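Local coordinates for malate dehydrogenase (Naegleria fowleri, PDB 6UM4) that catalyses the reversible oxidation of malate to oxaloacetate, probably with NAD as the cofactor, at the interface of chains A and B. Numbering follows the deposited sequence. Chains: chain A/B, Malate dehydrogenase.

The interface of chains A and B. Residues chain A 255, 319, 323, 334; chain B 148-149, 152.
A two-fold symmetric helix-to-helix interface joins two copies of the enzyme, here where the end of helix 140-151 of chain B meets helices 250-264, 319-327 and 332-348 of chain A; malate dehydrogenases of this family typically work as dimers, and the contact recurs with the chains exchanged. In this patch A:Arg319 forms a salt bridge with B:Asp152. The bent arginine chain (chi2 64°) points its guanidinium edge at the carboxylate: NE of A:Arg319 lies 2.7 Å from OD2 of B:Asp152, meeting its syn lone pair in the guanidinium plane along a nearly straight bond (176° at H). NH2 of A:Arg319 also reaches the backbone O of B:Met148 at 3.1 Å, tilted from the carbonyl plane. Arginine suits the place because its several N-H groups serve carboxylate and carbonyl at once. The flexible thioether of B:Met148 covers one guanidinium face, with SD above its rim.

A:Arg255 approaches B:Asp152 differently: its CG packs 3.5 Å from the carboxylate carbon CG, while NE stays 3.7 Å from OD2 in a longer salt bridge. Water 2 connects NE and NH2 of this arginine with OD2 of B:Asp152 and OG of A:Ser334. The short aspartate thus puts its carboxylate within reach of both arginines and this water. Farther along, OE2 of B:Glu149 accepts two bonds from A:Ser334, from the hydroxyl OG at 2.7 Å and from the backbone N at 2.9 Å. Small serine can present both donors near the start of helix 332-348, whose dipole may favour the negative charge. Between the polar groups, CD1 of A:Ile323 packs 3.7 Å from the methylene CG of B:Glu149, giving apolar cover. Together these contacts hold the subunits in register and may steady the NAD-binding region of one against the C-terminal region of the other.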
loop_
_atom_site.group_PDB
_atom_site.type_symbol
_atom_site.label_atom_id
_atom_site.label_comp_id
_atom_site.label_asym_id
_atom_site.label_seq_id
_atom_site.Cartn_x
_atom_site.Cartn_y
_atom_site.Cartn_z
ATOM N N ARG A 255 -3.266 15.985 -6.336
ATOM C CA ARG A 255 -4.622 16.091 -6.859
ATOM C C ARG A 255 -4.689 17.106 -7.989
ATOM O O ARG A 255 -5.396 16.888 -8.980
ATOM C CB ARG A 255 -5.597 16.456 -5.744
ATOM C CG ARG A 255 -5.894 15.303 -4.807
ATOM C CD ARG A 255 -6.589 15.793 -3.565
ATOM N NE ARG A 255 -7.231 14.706 -2.841
ATOM C CZ ARG A 255 -7.705 14.827 -1.610
ATOM N NH1 ARG A 255 -7.590 15.989 -0.965
ATOM N NH2 ARG A 255 -8.276 13.788 -1.021
ATOM N N ARG A 319 -11.691 18.058 -3.462
ATOM C CA ARG A 319 -11.477 16.692 -3.921
ATOM C C ARG A 319 -11.756 15.666 -2.822
ATOM O O ARG A 319 -12.275 14.576 -3.098
ATOM C CB ARG A 319 -10.053 16.560 -4.447
ATOM C CG ARG A 319 -9.752 15.171 -4.954
ATOM C CD ARG A 319 -10.589 14.792 -6.148
ATOM N NE ARG A 319 -9.933 13.703 -6.860
ATOM C CZ ARG A 319 -10.257 13.295 -8.081
ATOM N NH1 ARG A 319 -11.239 13.881 -8.740
ATOM N NH2 ARG A 319 -9.584 12.302 -8.639
ATOM N N ILE A 323 -14.380 12.237 -3.013
ATOM C CA ILE A 323 -14.062 10.836 -2.757
ATOM C C ILE A 323 -14.974 10.258 -1.680
ATOM O O ILE A 323 -15.424 9.112 -1.786
ATOM C CB ILE A 323 -12.570 10.684 -2.420
ATOM C CG1 ILE A 323 -11.747 11.002 -3.669
ATOM C CG2 ILE A 323 -12.273 9.280 -1.901
ATOM C CD1 ILE A 323 -10.299 11.021 -3.441
ATOM N N SER A 334 -4.736 7.422 -0.807
ATOM C CA SER A 334 -3.957 8.468 -1.467
ATOM C C SER A 334 -3.260 9.392 -0.464
ATOM O O SER A 334 -2.162 9.878 -0.747
ATOM C CB SER A 334 -4.828 9.244 -2.480
ATOM O OG SER A 334 -6.101 9.587 -1.967
ATOM N N MET B 148 -10.551 7.701 -8.742
ATOM C CA MET B 148 -10.177 9.039 -8.294
ATOM C C MET B 148 -8.929 9.015 -7.403
ATOM O O MET B 148 -7.994 9.804 -7.607
ATOM C CB MET B 148 -11.361 9.662 -7.566
ATOM C CG MET B 148 -12.436 10.189 -8.481
ATOM S SD MET B 148 -13.772 10.898 -7.504
ATOM C CE MET B 148 -15.016 9.641 -7.651
ATOM N N GLU B 149 -8.892 8.097 -6.427
ATOM C CA GLU B 149 -7.738 7.982 -5.532
ATOM C C GLU B 149 -6.494 7.544 -6.284
ATOM O O GLU B 149 -5.387 7.984 -5.971
ATOM C CB GLU B 149 -8.027 7.007 -4.390
ATOM C CG GLU B 149 -8.961 7.555 -3.332
ATOM C CD GLU B 149 -8.636 7.042 -1.931
ATOM O OE1 GLU B 149 -9.402 6.182 -1.442
ATOM O OE2 GLU B 149 -7.628 7.499 -1.320
ATOM N N ASP B 152 -5.251 10.366 -8.125
ATOM C CA ASP B 152 -4.649 11.245 -7.129
ATOM C C ASP B 152 -3.323 10.743 -6.597
ATOM O O ASP B 152 -2.683 11.467 -5.840
ATOM C CB ASP B 152 -5.619 11.499 -5.983
ATOM C CG ASP B 152 -6.824 12.336 -6.437
ATOM O OD1 ASP B 152 -6.758 12.926 -7.543
ATOM O OD2 ASP B 152 -7.816 12.438 -5.685
HETATM O O HOH W 1 -7.525 15.449 -8.410
HETATM O O HOH W 2 -7.299 11.609 -2.960
#